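Local coordinates for protein EvdO1 (Micromonospora carbonacea, PDB 4XBZ) that probably catalyses an oxidative cyclization in orthosomycin biosynthesis, as a metal-dependent oxygenase of the phytanoyl-CoA dioxygenase family built on a double-stranded beta-helix, at residues Gln282-Arg286 with Asp305-Ala309; Asn138-Asp144 with Phe259-Glu265; Glu90-Trp94 with Pro105-Tyr110; Gly271-Tyr277 with His328-Arg333. All coordinates share one frame; numbering follows the deposited sequence.

How the interactions relate
From the N terminus, interaction 3 comes first, closing a short beta hairpin at one end of the larger sheet. Interaction 2 follows after it in series and brings together strands 139-147 and 256-263 across a span of 114 residues; it meets interaction 3 where Tyr110 N probably bonds to Asp144 O. Helix 275-293 then serves both remaining contacts. Interaction 4 ties the start of this helix to the C-terminal end of the modelled chain, and interaction 1 is nested inside that loop, returning residues 305-309 to the helix. Interaction 2 touches all three others, and interaction 3 also meets interaction 4 where Tyr110 OH probably bonds His328 N.

Interaction 1 (Gln282-Arg286 with Asp305-Ala309); sequences QQVLR and DYQPA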
# COMPACT_ATOMS: atom_id res chain seq x y z
N GLN A 282 11.16 6.89 14.39
CA GLN A 282 11.78 5.60 14.13
C GLN A 282 12.41 5.06 15.41
O GLN A 282 12.34 3.86 15.68
CB GLN A 282 12.84 5.72 13.02
CG GLN A 282 12.25 5.84 11.61
CD GLN A 282 13.30 6.09 10.55
OE1 GLN A 282 14.24 6.86 10.75
NE2 GLN A 282 13.14 5.47 9.40
N GLN A 283 13.03 5.95 16.17
CA GLN A 283 13.62 5.58 17.45
C GLN A 283 12.53 5.15 18.44
O GLN A 283 12.72 4.18 19.19
CB GLN A 283 14.42 6.75 18.05
CG GLN A 283 15.75 7.10 17.36
CD GLN A 283 16.65 7.91 18.29
OE1 GLN A 283 17.04 7.42 19.35
NE2 GLN A 283 16.93 9.15 17.93
N VAL A 284 11.41 5.87 18.45
CA VAL A 284 10.24 5.46 19.22
C VAL A 284 9.80 4.04 18.83
O VAL A 284 9.63 3.17 19.69
CB VAL A 284 9.06 6.44 19.02
CG1 VAL A 284 7.79 5.91 19.71
CG2 VAL A 284 9.41 7.82 19.52
N LEU A 285 9.67 3.79 17.52
CA LEU A 285 9.23 2.48 17.03
C LEU A 285 10.17 1.36 17.48
O LEU A 285 9.74 0.30 17.97
CB LEU A 285 9.13 2.47 15.50
CG LEU A 285 8.51 1.21 14.90
CD1 LEU A 285 7.09 1.05 15.40
CD2 LEU A 285 8.52 1.22 13.37
N ARG A 286 11.47 1.60 17.32
CA ARG A 286 12.46 0.59 17.66
C ARG A 286 12.52 0.40 19.17
O ARG A 286 12.74 -0.71 19.66
CB ARG A 286 13.84 0.98 17.11
CG ARG A 286 13.86 1.13 15.59
CD ARG A 286 15.22 1.55 15.08
NE ARG A 286 16.05 0.39 14.82
CZ ARG A 286 17.18 0.13 15.47
NH1 ARG A 286 17.60 0.95 16.42
NH2 ARG A 286 17.87 -0.96 15.17
N ASP A 305 10.38 -6.95 12.42
CA ASP A 305 11.69 -6.61 11.86
C ASP A 305 11.58 -5.35 11.00
O ASP A 305 11.24 -5.42 9.82
CB ASP A 305 12.23 -7.79 11.02
CG ASP A 305 13.67 -7.58 10.55
OD1 ASP A 305 14.42 -6.81 11.18
OD2 ASP A 305 14.06 -8.20 9.53
N TYR A 306 11.87 -4.19 11.61
CA TYR A 306 11.71 -2.90 10.93
C TYR A 306 12.90 -2.59 9.99
O TYR A 306 14.01 -2.34 10.44
CB TYR A 306 11.54 -1.79 11.96
CG TYR A 306 11.28 -0.41 11.39
CD1 TYR A 306 10.30 -0.18 10.43
CD2 TYR A 306 12.01 0.68 11.84
CE1 TYR A 306 10.07 1.12 9.93
CE2 TYR A 306 11.79 1.96 11.36
CZ TYR A 306 10.83 2.19 10.41
OH TYR A 306 10.66 3.49 9.97
N GLN A 307 12.64 -2.59 8.69
CA GLN A 307 13.71 -2.48 7.69
C GLN A 307 13.34 -1.52 6.56
O GLN A 307 12.96 -1.95 5.48
CB GLN A 307 14.04 -3.86 7.10
CG GLN A 307 14.61 -4.87 8.11
CD GLN A 307 15.98 -4.46 8.65
OE1 GLN A 307 16.71 -3.69 8.02
NE2 GLN A 307 16.33 -4.97 9.84
N PRO A 308 13.43 -0.22 6.80
CA PRO A 308 13.11 0.69 5.70
C PRO A 308 14.27 0.81 4.72
O PRO A 308 15.34 0.31 5.02
CB PRO A 308 12.85 2.02 6.41
CG PRO A 308 13.55 1.91 7.69
CD PRO A 308 13.54 0.48 8.09
N ALA A 309 14.05 1.45 3.58
CA ALA A 309 15.14 1.73 2.65
C ALA A 309 16.26 2.49 3.36
O ALA A 309 15.97 3.29 4.25
CB ALA A 309 14.64 2.51 1.46
O HOH W 1 14.82 -1.47 13.12
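Tyr306 presses its ring against Leu285 and Gln282 of helix 275-293, joining a segment without regular structure to the helix that packs on the main sheet of the double-stranded beta-helix. Its CG lies anti to the backbone N (chi1 -176°), which lays the ring between Leu285 and Pro308. Leu285 CD2 sits almost exactly over the ring centre, 3.5 Å from the Tyr306 centroid, in a CH-pi contact. Pro308 CD covers the opposite face, so the ring is sandwiched between a methyl group and a proline from its own segment. Gln282 crosses the ring at about a right angle, with CG at the ring edge, and its NE2 donates to Tyr306 OH over 3.2 Å, the hydroxyl lying close to the amide plane. The same amide is held by Leu312 O and His314 N, while Tyr306 OH also makes a weak hydrogen bond to Leu139 O of strand 139-147. A phenylalanine in place of Tyr306 would probably keep the sandwich but leave Gln282 NE2 without this acceptor and lose the weak bond to Leu139 O. At the exposed margin a water bridges the segments, accepting from Arg286 NE at 2.8 Å and donating to Tyr306 O at 2.9 Å.

Interaction 2 (Asn138-Asp144 with Phe259-Glu265); sequences NLIPTWD and FEYRPAE
Thr142 turns OG1 between its backbone N and carbonyl carbon (chi1 55°), while Glu260 runs its chain out with CG anti to the backbone N (chi1 -168°), and the two groups meet across the strands: Thr142 OG1 donates to Glu260 OE1 at 2.6 Å. That oxygen is gripped a second time, by Arg262 NE at 2.6 Å in a salt bridge, and the two donors approach from opposite faces of the carboxylate. Trp143 lies alongside Glu260, with OE1 at the edge of the indole 3.4 Å from CE3. The guanidinium of Arg262, whose NH2 comes near Trp143 CZ3, is further held by the carbonyls of Ala163 and Gly164.

Strands 139-147 and 256-263 are antiparallel neighbours in the major sheet of the double-stranded beta-helix. Ile140 and Arg262 form a hydrogen-bonded pair, with Ile140 N to Arg262 O at 2.9 Å, whereas the register slips by one between Pro141 and Asp144 in a beta bulge. At the bulge Thr142 N bonds to Glu260 O, and a water donates to both Trp143 O and Glu260 O. On the face bearing Pro141 and Tyr261, the Tyr261 ring lies beside Leu139, CD2 being 3.7 Å from Leu139 CD1.

Where the second strand passes into helix 264-270, Ala264 N bonds to Asn138 O. Asn138 ND2 gives its hydrogen to Glu265 OE1 at 3.0 Å from above the carboxylate plane, while Asn138 OD1 accepts from Ala309 N.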
# COMPACT_ATOMS: atom_id res chain seq x y z
N ASN A 138 8.69 1.59 4.96
CA ASN A 138 9.24 2.79 5.62
C ASN A 138 8.24 3.44 6.56
O ASN A 138 8.30 4.66 6.79
CB ASN A 138 9.70 3.84 4.59
CG ASN A 138 10.53 3.24 3.47
OD1 ASN A 138 11.42 2.43 3.70
ND2 ASN A 138 10.23 3.65 2.24
N LEU A 139 7.29 2.65 7.06
CA LEU A 139 6.27 3.17 7.97
C LEU A 139 6.89 3.85 9.20
O LEU A 139 7.88 3.39 9.76
CB LEU A 139 5.33 2.06 8.42
CG LEU A 139 5.88 1.07 9.44
CD1 LEU A 139 5.07 1.15 10.75
CD2 LEU A 139 5.85 -0.33 8.88
N ILE A 140 6.31 4.96 9.61
CA ILE A 140 6.62 5.50 10.91
C ILE A 140 5.33 5.78 11.67
O ILE A 140 4.30 6.07 11.06
CB ILE A 140 7.47 6.78 10.82
CG1 ILE A 140 6.76 7.86 10.01
CG2 ILE A 140 8.84 6.48 10.22
CD1 ILE A 140 7.11 9.29 10.48
N PRO A 141 5.37 5.67 13.01
CA PRO A 141 4.23 6.05 13.85
C PRO A 141 4.14 7.57 14.05
O PRO A 141 5.16 8.20 14.31
CB PRO A 141 4.53 5.34 15.17
CG PRO A 141 6.06 5.30 15.22
CD PRO A 141 6.48 5.07 13.79
N THR A 142 2.95 8.15 13.93
CA THR A 142 2.84 9.59 14.07
C THR A 142 2.01 9.95 15.30
O THR A 142 2.52 9.89 16.42
CB THR A 142 2.24 10.25 12.79
OG1 THR A 142 0.99 9.64 12.48
CG2 THR A 142 3.20 10.10 11.57
N TRP A 143 0.76 10.32 15.10
CA TRP A 143 -0.15 10.54 16.20
C TRP A 143 -0.35 9.25 16.99
O TRP A 143 -0.45 8.17 16.40
CB TRP A 143 -1.49 11.09 15.70
CG TRP A 143 -1.46 12.58 15.42
CD1 TRP A 143 -1.88 13.59 16.26
CD2 TRP A 143 -0.96 13.24 14.24
NE1 TRP A 143 -1.68 14.82 15.67
CE2 TRP A 143 -1.12 14.63 14.44
CE3 TRP A 143 -0.41 12.79 13.04
CZ2 TRP A 143 -0.75 15.57 13.47
CZ3 TRP A 143 -0.04 13.72 12.08
CH2 TRP A 143 -0.20 15.10 12.30
N ASP A 144 -0.37 9.37 18.31
CA ASP A 144 -0.77 8.27 19.18
C ASP A 144 -1.61 8.85 20.33
O ASP A 144 -1.23 9.83 20.97
CB ASP A 144 0.44 7.46 19.68
CG ASP A 144 1.18 8.12 20.87
OD1 ASP A 144 0.71 7.95 22.02
OD2 ASP A 144 2.23 8.77 20.66
N PHE A 259 -3.46 4.70 16.90
CA PHE A 259 -2.13 4.90 16.30
C PHE A 259 -2.25 5.28 14.82
O PHE A 259 -2.74 4.47 14.04
CB PHE A 259 -1.31 3.61 16.40
CG PHE A 259 -1.06 3.12 17.79
CD1 PHE A 259 -1.10 3.99 18.88
CD2 PHE A 259 -0.73 1.79 18.00
CE1 PHE A 259 -0.84 3.51 20.15
CE2 PHE A 259 -0.47 1.31 19.27
CZ PHE A 259 -0.53 2.17 20.35
N GLU A 260 -1.80 6.47 14.42
CA GLU A 260 -1.63 6.76 12.99
C GLU A 260 -0.23 6.39 12.48
O GLU A 260 0.76 6.47 13.21
CB GLU A 260 -1.89 8.23 12.64
CG GLU A 260 -2.01 8.45 11.11
CD GLU A 260 -1.81 9.91 10.67
OE1 GLU A 260 -0.64 10.39 10.62
OE2 GLU A 260 -2.81 10.57 10.35
N TYR A 261 -0.18 5.98 11.22
CA TYR A 261 1.07 5.67 10.54
C TYR A 261 1.10 6.39 9.20
O TYR A 261 0.05 6.59 8.60
CB TYR A 261 1.21 4.17 10.34
CG TYR A 261 1.20 3.37 11.62
CD1 TYR A 261 0.01 2.90 12.15
CD2 TYR A 261 2.38 3.10 12.31
CE1 TYR A 261 -0.02 2.17 13.32
CE2 TYR A 261 2.37 2.38 13.49
CZ TYR A 261 1.16 1.91 13.99
OH TYR A 261 1.13 1.19 15.16
N ARG A 262 2.28 6.81 8.77
CA ARG A 262 2.50 7.34 7.42
C ARG A 262 3.81 6.81 6.84
O ARG A 262 4.68 6.35 7.59
CB ARG A 262 2.54 8.87 7.43
CG ARG A 262 1.29 9.53 7.94
CD ARG A 262 1.35 11.06 7.87
NE ARG A 262 0.18 11.65 8.51
CZ ARG A 262 -0.62 12.58 7.98
NH1 ARG A 262 -0.37 13.07 6.76
NH2 ARG A 262 -1.66 13.02 8.67
N PRO A 263 3.98 6.86 5.52
CA PRO A 263 5.29 6.46 4.98
C PRO A 263 6.36 7.52 5.25
O PRO A 263 6.06 8.71 5.14
CB PRO A 263 5.02 6.31 3.47
CG PRO A 263 3.51 6.11 3.37
CD PRO A 263 2.97 7.01 4.45
N ALA A 264 7.57 7.10 5.60
CA ALA A 264 8.67 8.05 5.82
C ALA A 264 8.97 8.93 4.60
O ALA A 264 9.21 10.13 4.75
CB ALA A 264 9.95 7.30 6.23
N GLU A 265 8.94 8.35 3.41
CA GLU A 265 9.29 9.15 2.23
C GLU A 265 8.20 10.19 1.94
O GLU A 265 8.48 11.20 1.31
CB GLU A 265 9.52 8.27 0.99
CG GLU A 265 8.26 7.69 0.35
CD GLU A 265 7.84 6.38 0.97
OE1 GLU A 265 8.37 6.02 2.05
OE2 GLU A 265 6.99 5.69 0.36
O HOH W 2 1.18 5.97 16.19

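Interaction 3 (Glu90-Trp94 with Pro105-Tyr110); sequences EDTVW and PVRIEY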
# COMPACT_ATOMS: atom_id res chain seq x y z
N GLU A 90 -3.04 19.84 29.69
CA GLU A 90 -1.82 19.38 29.08
C GLU A 90 -2.05 18.01 28.44
O GLU A 90 -2.42 17.06 29.14
CB GLU A 90 -0.69 19.32 30.13
CG GLU A 90 0.69 18.96 29.58
CD GLU A 90 1.59 20.18 29.39
OE1 GLU A 90 1.77 20.98 30.36
OE2 GLU A 90 2.13 20.34 28.27
N ASP A 91 -1.86 17.93 27.13
CA ASP A 91 -2.01 16.68 26.38
C ASP A 91 -3.43 16.10 26.50
O ASP A 91 -3.63 14.89 26.34
CB ASP A 91 -0.99 15.63 26.85
CG ASP A 91 0.44 15.97 26.43
OD1 ASP A 91 0.62 17.00 25.75
OD2 ASP A 91 1.37 15.19 26.75
N THR A 92 -4.41 16.94 26.79
CA THR A 92 -5.76 16.45 27.05
C THR A 92 -6.81 17.36 26.45
O THR A 92 -6.83 18.55 26.73
CB THR A 92 -6.01 16.28 28.57
OG1 THR A 92 -4.98 15.46 29.14
CG2 THR A 92 -7.34 15.60 28.81
N VAL A 93 -7.66 16.79 25.60
CA VAL A 93 -8.79 17.52 25.02
C VAL A 93 -9.98 17.46 25.96
O VAL A 93 -10.38 16.38 26.38
CB VAL A 93 -9.20 16.95 23.63
CG1 VAL A 93 -10.38 17.72 23.07
CG2 VAL A 93 -8.03 16.97 22.65
N TRP A 94 -10.54 18.62 26.28
CA TRP A 94 -11.65 18.74 27.23
C TRP A 94 -12.88 19.33 26.55
O TRP A 94 -12.76 20.21 25.71
CB TRP A 94 -11.25 19.62 28.43
CG TRP A 94 -10.39 18.94 29.45
CD1 TRP A 94 -9.05 18.70 29.35
CD2 TRP A 94 -10.80 18.42 30.71
NE1 TRP A 94 -8.60 18.06 30.48
CE2 TRP A 94 -9.66 17.87 31.33
CE3 TRP A 94 -12.03 18.36 31.39
CZ2 TRP A 94 -9.70 17.27 32.58
CZ3 TRP A 94 -12.07 17.77 32.63
CH2 TRP A 94 -10.91 17.23 33.21
N PRO A 105 -12.96 15.29 29.97
CA PRO A 105 -11.90 14.98 29.00
C PRO A 105 -12.38 13.94 27.99
O PRO A 105 -13.14 13.05 28.37
CB PRO A 105 -10.79 14.41 29.88
CG PRO A 105 -11.54 13.73 31.02
CD PRO A 105 -12.80 14.54 31.23
N VAL A 106 -11.95 14.05 26.73
CA VAL A 106 -12.40 13.13 25.69
C VAL A 106 -11.23 12.49 24.95
O VAL A 106 -11.42 11.50 24.22
CB VAL A 106 -13.33 13.84 24.67
CG1 VAL A 106 -14.69 14.16 25.30
CG2 VAL A 106 -12.68 15.11 24.15
N ARG A 107 -10.03 13.04 25.13
CA ARG A 107 -8.85 12.50 24.47
C ARG A 107 -7.57 12.83 25.22
O ARG A 107 -7.35 13.97 25.64
CB ARG A 107 -8.77 13.03 23.03
CG ARG A 107 -7.63 12.49 22.17
CD ARG A 107 -7.67 13.13 20.78
NE ARG A 107 -6.42 12.97 20.03
CZ ARG A 107 -6.33 12.46 18.79
NH1 ARG A 107 -7.42 12.03 18.16
NH2 ARG A 107 -5.14 12.36 18.19
N ILE A 108 -6.72 11.82 25.36
CA ILE A 108 -5.39 11.99 25.94
C ILE A 108 -4.32 11.72 24.87
O ILE A 108 -4.33 10.68 24.22
CB ILE A 108 -5.21 11.06 27.18
CG1 ILE A 108 -6.20 11.45 28.28
CG2 ILE A 108 -3.80 11.12 27.72
CD1 ILE A 108 -6.47 10.37 29.27
N GLU A 109 -3.39 12.66 24.67
CA GLU A 109 -2.31 12.49 23.68
C GLU A 109 -1.05 11.91 24.28
O GLU A 109 -0.74 12.14 25.46
CB GLU A 109 -1.95 13.81 23.01
CG GLU A 109 -3.09 14.49 22.26
CD GLU A 109 -3.29 13.97 20.85
OE1 GLU A 109 -2.47 13.17 20.34
OE2 GLU A 109 -4.30 14.39 20.24
N TYR A 110 -0.30 11.19 23.44
CA TYR A 110 1.00 10.63 23.78
C TYR A 110 0.85 9.60 24.89
O TYR A 110 1.60 9.60 25.87
CB TYR A 110 2.00 11.74 24.16
CG TYR A 110 1.97 12.89 23.19
CD1 TYR A 110 2.36 12.70 21.87
CD2 TYR A 110 1.51 14.14 23.57
CE1 TYR A 110 2.32 13.74 20.95
CE2 TYR A 110 1.46 15.20 22.67
CZ TYR A 110 1.86 14.99 21.35
OH TYR A 110 1.82 16.01 20.43
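A beta hairpin of strands 92-94 and 105-109 forms one end of the larger sheet, and Trp94 packs its indole on Pro105 where the two strands run into the loop that joins them. The proline lies over one face of the indole: Pro105 CD is 3.9 Å from the centroid of the six-membered ring in a CH-pi contact, and Pro105 CB sits over the ring system. Trp94 NE1 is bonded to Ser88 O, which helps to fix the indole's rotation. Thr92 CG2 lies beside Pro105 CB, 3.8 Å away on the same face.

Between the strands, Val93 N bonds to Arg107 O at 2.8 Å, while Val93 O receives Val106 N. Val93 CG1 touches Val106 CG2 at 3.6 Å. Farther along, Glu109 N donates to Asp91 O at 2.8 Å. The Asp91 carboxylate meets the edge of the Tyr110 ring, with OD2 3.4 Å from CD2; that oxygen also forms salt bridges with Lys114 and Arg325, which probably favour its charged form. Arg107 NE reaches Glu109 OE2 at 2.6 Å in a salt bridge; its side chain comes within about 7 Å of the nickel, and NH1 bonds a glycerol, probably from the crystallisation liquor. With Val106 and Arg107 both facing Val93, the extra residue makes this a classic beta bulge within an antiparallel hairpin.

Interaction 4 (Gly271-Tyr277 with His328-Arg333); sequences GPHSAEY and HEEYWR
His273 NE2 and His328 ND1 share a hydrogen bond of 2.9 Å, their rings meeting rim to rim with planes 40° apart. Trp332 brings the edge of its indole to one face of His273 in a T-shaped (edge-to-face) pair, the ring planes 87° apart, while Tyr277 CE2 covers the opposite face. Pro272, after a cis peptide bond, lays CB over the six-membered ring of Trp332, 3.5 Å from CH2.

The three residues His273, His328 and Trp332 thus make an aromatic cluster between the segment leading into helix 275-293 and the C-terminal tail. A single backbone bridge, at His273 and Trp332, joins the segments: Ser274 N donates to Tyr331 O at 2.8 Å and Arg333 N to Pro272 O at 3.1 Å. Arg333, bent at its third torsion (chi3 53°), curls back so that NE and NH2 both reach His273 O, at 3.1 and 3.2 Å; NH2 also donates to Trp268 O. Tyr277 CD1 packs on Tyr331 CB at 3.8 Å.

Farther out, with ND1 of His273 held by Glu267 OE2 and NE2 by His328, the ring's rotation is set from two sides, and the ring of Trp143, on strand 139-147, stacks on His328. Replacing His273 by an alanine is likely to take this partner from both His328 ND1 and Glu267 OE2 and to open a gap between Trp332 and Tyr277. Tyr110 OH accepts from His328 N at the start of the tail segment.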
# COMPACT_ATOMS: atom_id res chain seq x y z
N GLY A 271 5.69 16.58 4.22
CA GLY A 271 5.35 16.86 5.61
C GLY A 271 4.27 15.93 6.13
O GLY A 271 4.13 14.81 5.61
N PRO A 272 3.47 16.36 7.12
CA PRO A 272 3.42 17.68 7.76
C PRO A 272 4.51 17.95 8.79
O PRO A 272 4.62 19.09 9.24
CB PRO A 272 2.05 17.67 8.47
CG PRO A 272 1.77 16.24 8.72
CD PRO A 272 2.34 15.50 7.56
N HIS A 273 5.27 16.95 9.18
CA HIS A 273 6.28 17.16 10.20
C HIS A 273 7.61 17.60 9.61
O HIS A 273 7.87 17.40 8.43
CB HIS A 273 6.49 15.89 11.03
CG HIS A 273 5.27 15.43 11.74
ND1 HIS A 273 4.41 14.48 11.22
CD2 HIS A 273 4.76 15.77 12.95
CE1 HIS A 273 3.43 14.27 12.07
NE2 HIS A 273 3.61 15.04 13.12
N SER A 274 8.45 18.17 10.47
CA SER A 274 9.81 18.54 10.09
C SER A 274 10.61 17.28 9.76
O SER A 274 10.21 16.18 10.14
CB SER A 274 10.46 19.34 11.21
OG SER A 274 10.61 18.56 12.37
N ALA A 275 11.71 17.42 9.03
CA ALA A 275 12.46 16.26 8.56
C ALA A 275 13.05 15.46 9.72
O ALA A 275 13.23 14.25 9.62
CB ALA A 275 13.57 16.69 7.60
N GLU A 276 13.34 16.17 10.80
CA GLU A 276 13.87 15.60 12.05
C GLU A 276 12.90 14.62 12.73
O GLU A 276 13.32 13.63 13.34
CB GLU A 276 14.22 16.75 13.01
CG GLU A 276 14.81 16.34 14.35
CD GLU A 276 14.93 17.52 15.32
OE1 GLU A 276 14.13 18.48 15.21
OE2 GLU A 276 15.82 17.50 16.19
N TYR A 277 11.61 14.91 12.64
CA TYR A 277 10.57 14.07 13.25
C TYR A 277 10.73 12.60 12.87
O TYR A 277 10.60 11.73 13.72
CB TYR A 277 9.19 14.59 12.85
CG TYR A 277 7.99 13.87 13.47
CD1 TYR A 277 7.64 14.09 14.81
CD2 TYR A 277 7.19 13.03 12.71
CE1 TYR A 277 6.54 13.47 15.37
CE2 TYR A 277 6.07 12.40 13.26
CZ TYR A 277 5.76 12.63 14.59
OH TYR A 277 4.67 12.01 15.14
N HIS A 328 3.84 17.43 18.28
CA HIS A 328 3.66 17.78 16.87
C HIS A 328 4.00 19.24 16.55
O HIS A 328 4.61 19.53 15.52
CB HIS A 328 2.22 17.47 16.44
CG HIS A 328 1.85 16.02 16.57
ND1 HIS A 328 2.38 15.04 15.75
CD2 HIS A 328 1.04 15.38 17.45
CE1 HIS A 328 1.90 13.86 16.11
NE2 HIS A 328 1.08 14.04 17.14
N GLU A 329 3.63 20.16 17.43
CA GLU A 329 3.80 21.58 17.12
C GLU A 329 5.27 21.97 17.18
O GLU A 329 5.68 22.97 16.59
CB GLU A 329 2.96 22.46 18.06
CG GLU A 329 3.33 22.35 19.52
CD GLU A 329 2.56 21.26 20.25
OE1 GLU A 329 1.97 20.36 19.59
OE2 GLU A 329 2.54 21.31 21.51
N GLU A 330 6.07 21.16 17.86
CA GLU A 330 7.51 21.40 17.95
C GLU A 330 8.29 20.77 16.79
O GLU A 330 9.49 21.03 16.63
CB GLU A 330 8.07 20.86 19.27
CG GLU A 330 7.42 21.42 20.52
CD GLU A 330 7.98 20.79 21.78
OE1 GLU A 330 9.14 20.33 21.75
OE2 GLU A 330 7.26 20.77 22.79
N TYR A 331 7.63 19.92 16.02
CA TYR A 331 8.25 19.29 14.85
C TYR A 331 7.37 19.44 13.64
O TYR A 331 7.11 18.47 12.92
CB TYR A 331 8.53 17.82 15.13
CG TYR A 331 9.38 17.61 16.35
CD1 TYR A 331 10.76 17.77 16.29
CD2 TYR A 331 8.80 17.26 17.57
CE1 TYR A 331 11.55 17.58 17.42
CE2 TYR A 331 9.58 17.05 18.70
CZ TYR A 331 10.96 17.22 18.62
OH TYR A 331 11.74 17.03 19.74
N TRP A 332 6.87 20.65 13.43
CA TRP A 332 5.96 20.96 12.33
C TRP A 332 6.78 21.62 11.24
O TRP A 332 7.83 22.20 11.54
CB TRP A 332 4.83 21.87 12.82
CG TRP A 332 3.51 21.75 12.12
CD1 TRP A 332 2.82 22.74 11.48
CD2 TRP A 332 2.70 20.57 12.03
NE1 TRP A 332 1.64 22.25 10.98
CE2 TRP A 332 1.54 20.92 11.30
CE3 TRP A 332 2.83 19.25 12.47
CZ2 TRP A 332 0.53 20.01 11.02
CZ3 TRP A 332 1.83 18.34 12.18
CH2 TRP A 332 0.69 18.73 11.47
N ARG A 333 6.35 21.54 9.98
CA ARG A 333 7.11 22.18 8.91
C ARG A 333 6.26 23.18 8.12
O ARG A 333 5.04 23.24 8.30
CB ARG A 333 7.70 21.14 7.96
CG ARG A 333 6.95 21.01 6.64
CD ARG A 333 7.85 20.42 5.55
NE ARG A 333 8.46 19.17 5.98
CZ ARG A 333 9.07 18.30 5.18
NH1 ARG A 333 9.15 18.54 3.87
NH2 ARG A 333 9.59 17.19 5.70